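Local coordinates for neuraminidase (Influenza A virus, PDB 4GDI), which forms a tetrameric beta-propeller resembling viral sialidases, the enzymes that cleave terminal sialic acid from glycoconjugates, although its putative active site has diverged, at residues K55-Y60 with S86-S91; T201-T204 with I209-T212; L224-K229 with I271-P276. All blocks are in the same frame, centred on the assembly; numbering follows the deposited sequence.

Overall arrangement
The three contacts illustrate how one beta-propeller chain combines sheet pairing with loops that close onto it. Contact 1, close to neighbouring subunits, joins strand 53-64 to the loop after its sheet neighbour, strand 78-83. Its centre lies about 31 Å from that of contact 3, on the opposite side of the chain's centre, and about 25 Å from that of contact 2. Contacts 2 and 3, with centres about 6 Å apart, meet at one sheet, in which strands 208-214 and 224-228 are neighbours, and loop 271-276 closes on it. They are joined by a salt bridge of 2.7 Å between K210 NZ and E274 OE2. The bound calcium ion lies about 11 Å from the T212 side chain and about 12 Å from that of I271.

Contact 1 (K55-Y60 with S86-S91); sequences KFFIAY and SASTLS
S88 turns its hydroxyl toward two side chains of segment 55-60, part of strand 53-64. These are K55 and F57, and almost everything the two segments share is gathered around that one oxygen. The buried surface amounts to just 97 Å², and the backbones stay well apart. The compact part is therefore a meeting of side-chain ends. K55 NZ comes in at 3.4 Å from S88 OG, a weak hydrogen bond. To get there the lysine first runs straight out from the strand and then bends at its third torsion (chi3 121°), which swings the ammonium group across to the loop. On the flank of the same oxygen lies the outer part of the F57 ring. S88 OG is 3.5 Å from F57 CE1 and 3.6 Å from F57 CZ, approaching obliquely, while S88 CB stands 3.9 Å from F57 CZ. A chi1 of 64° sets F57 CG between its own backbone N and carbonyl carbon, and the ring reaches toward the loop from there.

The outer side of the loop is different in character. A87 and T89 send their CB atoms away from the strand, and partly exposed T89 folds its OG1 back as acceptor for S91 N at 3.2 Å, an ST turn. This side of the loop faces neighbouring subunits: L90 packs on P35 of a second subunit, A87 on L90 of a third, and S91 on S91 of both.

S88 OG has its strongest polar partner in T82 OG1, on adjacent strand 78-83. The ammonium group of buried K55 has two weak hydroxyl partners, S88 OG and S41 OG. The lysine link is thus a modest, hydroxyl-mediated tie between strand and loop, secondary to the bond between S88 and T82.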
# COMPACT_ATOMS: atom_id res chain seq x y z
N LYS A 55 -0.97 1.17 16.07
CA LYS A 55 -2.03 0.74 16.97
C LYS A 55 -2.09 -0.78 16.94
O LYS A 55 -2.33 -1.39 15.90
CB LYS A 55 -3.38 1.32 16.51
CG LYS A 55 -4.57 0.82 17.32
CD LYS A 55 -5.85 1.57 16.96
CE LYS A 55 -6.92 0.62 16.46
NZ LYS A 55 -8.01 1.32 15.71
N PHE A 56 -1.85 -1.40 18.10
CA PHE A 56 -2.03 -2.82 18.29
C PHE A 56 -3.38 -3.02 18.97
O PHE A 56 -3.73 -2.26 19.88
CB PHE A 56 -0.92 -3.40 19.16
CG PHE A 56 0.42 -3.43 18.49
CD1 PHE A 56 1.19 -2.30 18.42
CD2 PHE A 56 0.92 -4.61 17.96
CE1 PHE A 56 2.42 -2.32 17.81
CE2 PHE A 56 2.15 -4.64 17.36
CZ PHE A 56 2.89 -3.51 17.27
N PHE A 57 -4.13 -4.04 18.57
CA PHE A 57 -5.47 -4.24 19.09
C PHE A 57 -6.03 -5.64 18.83
O PHE A 57 -5.58 -6.34 17.93
CB PHE A 57 -6.42 -3.20 18.50
CG PHE A 57 -6.61 -3.31 17.01
CD1 PHE A 57 -5.75 -2.68 16.14
CD2 PHE A 57 -7.67 -4.03 16.49
CE1 PHE A 57 -5.92 -2.78 14.77
CE2 PHE A 57 -7.86 -4.13 15.11
CZ PHE A 57 -6.99 -3.50 14.26
N ILE A 58 -7.01 -6.03 19.64
CA ILE A 58 -7.72 -7.27 19.40
C ILE A 58 -8.94 -6.92 18.54
O ILE A 58 -9.71 -6.02 18.90
CB ILE A 58 -8.18 -7.94 20.71
CG1 ILE A 58 -7.03 -8.06 21.71
CG2 ILE A 58 -8.78 -9.31 20.43
CD1 ILE A 58 -5.83 -8.84 21.18
N ALA A 59 -9.11 -7.60 17.42
CA ALA A 59 -10.27 -7.36 16.56
C ALA A 59 -11.47 -8.13 17.09
O ALA A 59 -11.33 -9.26 17.54
CB ALA A 59 -9.99 -7.79 15.13
N TYR A 60 -12.65 -7.51 17.04
CA TYR A 60 -13.85 -8.23 17.44
C TYR A 60 -14.97 -8.15 16.41
O TYR A 60 -16.01 -8.80 16.58
CB TYR A 60 -14.36 -7.76 18.79
CG TYR A 60 -14.96 -6.39 18.81
CD1 TYR A 60 -16.31 -6.20 18.51
CD2 TYR A 60 -14.20 -5.29 19.16
CE1 TYR A 60 -16.87 -4.94 18.53
CE2 TYR A 60 -14.75 -4.02 19.19
CZ TYR A 60 -16.08 -3.85 18.88
OH TYR A 60 -16.62 -2.58 18.91
N SER A 86 -3.56 5.70 9.88
CA SER A 86 -4.61 5.08 9.07
C SER A 86 -5.73 4.51 9.92
O SER A 86 -5.51 4.04 11.04
CB SER A 86 -4.02 3.96 8.21
OG SER A 86 -2.91 4.41 7.46
N ALA A 87 -6.94 4.55 9.38
CA ALA A 87 -8.04 3.78 9.92
C ALA A 87 -7.76 2.29 9.73
O ALA A 87 -7.10 1.87 8.78
CB ALA A 87 -9.34 4.15 9.21
N SER A 88 -8.28 1.49 10.66
CA SER A 88 -8.11 0.04 10.62
C SER A 88 -9.12 -0.61 9.66
O SER A 88 -10.31 -0.75 9.96
CB SER A 88 -8.22 -0.54 12.03
OG SER A 88 -7.10 -0.15 12.84
N THR A 89 -8.63 -0.99 8.49
CA THR A 89 -9.44 -1.67 7.49
C THR A 89 -8.69 -2.89 7.00
O THR A 89 -7.53 -3.09 7.34
CB THR A 89 -9.65 -0.78 6.27
OG1 THR A 89 -8.42 -0.72 5.53
CG2 THR A 89 -10.09 0.62 6.68
N LEU A 90 -9.35 -3.68 6.17
CA LEU A 90 -8.76 -4.90 5.62
C LEU A 90 -7.51 -4.64 4.79
O LEU A 90 -6.66 -5.52 4.64
CB LEU A 90 -9.79 -5.62 4.75
CG LEU A 90 -10.97 -6.23 5.50
CD1 LEU A 90 -11.92 -6.86 4.50
CD2 LEU A 90 -10.48 -7.26 6.53
N SER A 91 -7.40 -3.44 4.24
CA SER A 91 -6.26 -3.08 3.41
C SER A 91 -5.10 -2.52 4.23
O SER A 91 -3.95 -2.58 3.80
CB SER A 91 -6.67 -2.03 2.36
OG SER A 91 -7.85 -2.41 1.69

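Contact 2 (T201-T204 with I209-T212); sequences TCYT and IKCT
C202 and C211 face each other across a beta hairpin whose two antiparallel strands, 200-205 and 208-214, are the first pair of a four-stranded propeller blade. They occupy a non-hydrogen-bonded position, where C202 CA and C211 CA approach to 3.9 Å. A disulfide of 2.1 Å joins C202 SG to C211 SG. Each SG sits beside its own backbone N, anti to the carbonyl carbon, and the bridge closes with chi3 at 100°. I209 accompanies it on the same face, its CG2 4.2 Å from C202 CB. Beyond the two segments that face packs on I153 and I155 of strand 153-155.

The reverse face is organised by Y203 and K210, a hydrogen-bonded pair. With chi1 at 62° the tyrosine lays its ring alongside the neighbouring strand, beneath the root of the lysine. K210 CB sits over one face, shifted toward the rim, 4.2 Å from the centroid of the Y203 ring, a CH-pi contact. The extended lysine chain then crosses the ring obliquely and passes its phenolic end, with K210 CD 3.4 Å from Y203 OH. Both polar ends continue to E274 OE2, while K210 NZ also binds the carbonyl of D273; the carboxylate thereby holds tyrosine and lysine together. F323 meets the Y203 ring edge-to-face.

Further along the same face as Y203 and K210, the threonines T201 and T212 direct their hydroxyls outside the hairpin, T201 OG1 to F323 N and S150 OG, T212 OG1 to I271 N. As a hydrogen-bonded pair they exchange two backbone bonds: T201 N donates to T212 O at 3.0 Å, and T212 N returns a bond of 2.8 Å to T201 O.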
# COMPACT_ATOMS: atom_id res chain seq x y z
N THR A 201 0.69 -0.38 32.64
CA THR A 201 1.14 0.44 31.54
C THR A 201 2.41 1.15 32.01
O THR A 201 2.47 1.71 33.11
CB THR A 201 0.03 1.42 31.07
OG1 THR A 201 0.53 2.27 30.02
CG2 THR A 201 -0.47 2.32 32.22
N CYS A 202 3.44 1.10 31.17
CA CYS A 202 4.81 1.38 31.63
C CYS A 202 5.57 2.28 30.67
O CYS A 202 5.21 2.42 29.49
CB CYS A 202 5.60 0.06 31.72
SG CYS A 202 4.87 -1.31 32.66
N TYR A 203 6.65 2.87 31.18
CA TYR A 203 7.61 3.60 30.35
C TYR A 203 8.97 3.37 30.98
O TYR A 203 9.06 2.82 32.08
CB TYR A 203 7.27 5.10 30.27
CG TYR A 203 7.31 5.80 31.59
CD1 TYR A 203 6.19 5.85 32.41
CD2 TYR A 203 8.48 6.43 32.03
CE1 TYR A 203 6.21 6.50 33.63
CE2 TYR A 203 8.51 7.09 33.25
CZ TYR A 203 7.38 7.11 34.05
OH TYR A 203 7.41 7.75 35.25
N THR A 204 10.03 3.76 30.28
CA THR A 204 11.37 3.62 30.81
C THR A 204 12.16 4.92 30.74
O THR A 204 12.02 5.71 29.81
CB THR A 204 12.15 2.52 30.09
OG1 THR A 204 13.44 2.39 30.70
CG2 THR A 204 12.32 2.86 28.62
N ILE A 209 12.26 1.04 35.00
CA ILE A 209 10.98 0.81 34.36
C ILE A 209 9.95 1.23 35.40
O ILE A 209 10.04 0.84 36.56
CB ILE A 209 10.77 -0.68 33.97
CG1 ILE A 209 11.89 -1.20 33.05
CG2 ILE A 209 9.39 -0.86 33.29
CD1 ILE A 209 13.20 -1.51 33.75
N LYS A 210 9.01 2.07 35.00
CA LYS A 210 7.97 2.53 35.89
C LYS A 210 6.62 2.21 35.28
O LYS A 210 6.39 2.52 34.11
CB LYS A 210 8.12 4.03 36.10
CG LYS A 210 9.39 4.37 36.88
CD LYS A 210 9.56 5.84 37.05
CE LYS A 210 10.96 6.18 37.54
NZ LYS A 210 11.12 7.66 37.55
N CYS A 211 5.74 1.58 36.06
CA CYS A 211 4.45 1.13 35.55
C CYS A 211 3.31 1.57 36.48
O CYS A 211 3.48 1.64 37.70
CB CYS A 211 4.40 -0.40 35.48
SG CYS A 211 5.69 -1.18 34.54
N THR A 212 2.16 1.84 35.91
CA THR A 212 0.97 2.10 36.69
C THR A 212 0.05 0.92 36.52
O THR A 212 -0.12 0.42 35.41
CB THR A 212 0.22 3.34 36.25
OG1 THR A 212 1.08 4.47 36.32
CG2 THR A 212 -1.00 3.57 37.19

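Contact 3 (L224-K229 with I271-P276); sequences LLRFTK and ILDEKP
D273 OD2 is gripped by R226 NE at 2.7 Å, and a water molecule stands 2.8 Å from the same D273 OD2 atom, within reach of the L225 carbonyl as well. The bond to NE is almost perfectly straight (177° at the hydrogen) and lies in the guanidinium plane. Alongside it, R226 NH2 donates to D273 OD1 at 3.0 Å, tilted somewhat out of that plane. Each carboxylate oxygen uses its syn lone pair, and the two flat groups are nearly coplanar, 24° apart. The result is a side-on, two-pronged salt bridge that fixes the rotation of both ends.

The torsions explain the meeting. R226 leaves its strand extended from CG to NE, whereas D273 holds its CG anti to the backbone N (chi1 -179°), directing the carboxylate at the strand; the two side chains cross at about a right angle. R226 NH1 turns elsewhere, to E301 OE1 and Q234 OE1. The arginine's charge is thus shared between two acids, D273 and E301, which probably helps to keep both carboxylates ionised.

Next to this polar clasp is a small apolar one. L224 CD2 rests 4.0 Å from I271 CB, the leucine running across the isoleucine, and I300 packs on both L224 and D273.

D273 sits at the centre of an inverse gamma turn, closed by a weak bond from E274 N to L272 O, and the sharp bend presents its carboxylate to strand 224-228. In this beta-propeller the long connection after strand 233-236 folds back on the blade just completed, and here a bidentate salt bridge between R226 and D273 joins the two.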
# COMPACT_ATOMS: atom_id res chain seq x y z
N LEU A 224 1.55 1.68 42.02
CA LEU A 224 2.66 1.97 41.12
C LEU A 224 3.80 1.01 41.31
O LEU A 224 4.11 0.60 42.43
CB LEU A 224 3.17 3.38 41.36
CG LEU A 224 2.09 4.44 41.17
CD1 LEU A 224 2.60 5.79 41.61
CD2 LEU A 224 1.66 4.49 39.70
N LEU A 225 4.46 0.67 40.21
CA LEU A 225 5.59 -0.23 40.28
C LEU A 225 6.81 0.47 39.70
O LEU A 225 6.72 1.12 38.66
CB LEU A 225 5.27 -1.51 39.51
CG LEU A 225 6.41 -2.50 39.25
CD1 LEU A 225 6.87 -3.19 40.52
CD2 LEU A 225 5.96 -3.51 38.19
N ARG A 226 7.94 0.35 40.39
CA ARG A 226 9.22 0.83 39.89
C ARG A 226 10.16 -0.34 39.96
O ARG A 226 10.27 -0.98 41.00
CB ARG A 226 9.77 1.94 40.78
CG ARG A 226 8.87 3.17 40.87
CD ARG A 226 9.11 3.91 42.18
NE ARG A 226 8.27 5.10 42.30
CZ ARG A 226 8.19 5.84 43.39
NH1 ARG A 226 8.86 5.50 44.49
NH2 ARG A 226 7.42 6.92 43.40
N PHE A 227 10.84 -0.64 38.86
CA PHE A 227 11.80 -1.73 38.87
C PHE A 227 12.99 -1.48 37.96
O PHE A 227 12.95 -0.60 37.11
CB PHE A 227 11.11 -3.07 38.60
CG PHE A 227 10.62 -3.28 37.19
CD1 PHE A 227 11.44 -3.89 36.24
CD2 PHE A 227 9.32 -2.96 36.83
CE1 PHE A 227 10.98 -4.13 34.96
CE2 PHE A 227 8.85 -3.21 35.54
CZ PHE A 227 9.68 -3.80 34.61
N THR A 228 14.06 -2.23 38.20
CA THR A 228 15.31 -2.08 37.47
C THR A 228 15.48 -3.20 36.44
O THR A 228 14.73 -4.19 36.42
CB THR A 228 16.53 -2.13 38.40
OG1 THR A 228 16.71 -3.46 38.90
CG2 THR A 228 16.37 -1.16 39.59
N LYS A 229 16.49 -3.03 35.59
CA LYS A 229 16.89 -4.07 34.66
C LYS A 229 17.24 -5.38 35.37
O LYS A 229 17.23 -6.43 34.75
CB LYS A 229 18.12 -3.62 33.86
CG LYS A 229 17.81 -2.90 32.57
CD LYS A 229 19.08 -2.73 31.75
CE LYS A 229 19.26 -3.87 30.75
NZ LYS A 229 20.64 -3.92 30.21
N ILE A 271 -0.13 7.03 35.65
CA ILE A 271 0.42 8.14 36.44
C ILE A 271 1.87 8.32 36.01
O ILE A 271 2.65 7.37 36.05
CB ILE A 271 0.38 7.83 37.96
CG1 ILE A 271 -1.08 7.77 38.45
CG2 ILE A 271 1.20 8.85 38.76
CD1 ILE A 271 -1.22 7.56 39.94
N LEU A 272 2.24 9.51 35.55
CA LEU A 272 3.65 9.79 35.26
C LEU A 272 4.39 9.97 36.57
O LEU A 272 4.26 10.99 37.25
CB LEU A 272 3.81 11.03 34.39
CG LEU A 272 5.21 11.29 33.82
CD1 LEU A 272 5.65 10.15 32.93
CD2 LEU A 272 5.23 12.60 33.03
N ASP A 273 5.20 8.97 36.90
CA ASP A 273 5.81 8.83 38.21
C ASP A 273 7.20 9.47 38.21
O ASP A 273 8.22 8.78 38.27
CB ASP A 273 5.86 7.34 38.57
CG ASP A 273 6.46 7.07 39.93
OD1 ASP A 273 6.62 8.02 40.74
OD2 ASP A 273 6.77 5.89 40.18
N GLU A 274 7.20 10.80 38.13
CA GLU A 274 8.39 11.62 38.13
C GLU A 274 8.23 12.78 39.14
O GLU A 274 7.31 12.80 39.94
CB GLU A 274 8.61 12.18 36.72
CG GLU A 274 8.69 11.11 35.65
CD GLU A 274 9.95 10.27 35.79
OE1 GLU A 274 10.98 10.86 36.19
OE2 GLU A 274 9.92 9.05 35.52
N LYS A 275 9.14 13.73 39.08
CA LYS A 275 9.01 14.97 39.83
C LYS A 275 9.24 16.12 38.86
O LYS A 275 10.36 16.34 38.42
CB LYS A 275 10.06 15.04 40.94
CG LYS A 275 9.83 14.06 42.08
CD LYS A 275 10.71 14.42 43.27
CE LYS A 275 10.74 13.30 44.29
NZ LYS A 275 12.07 13.18 44.94
N PRO A 276 8.17 16.85 38.52
CA PRO A 276 6.77 16.67 38.92
C PRO A 276 6.15 15.39 38.40
O PRO A 276 6.59 14.85 37.38
CB PRO A 276 6.07 17.85 38.23
CG PRO A 276 7.13 18.86 38.02
CD PRO A 276 8.34 18.06 37.69
O HOH W 1 5.49 4.07 38.55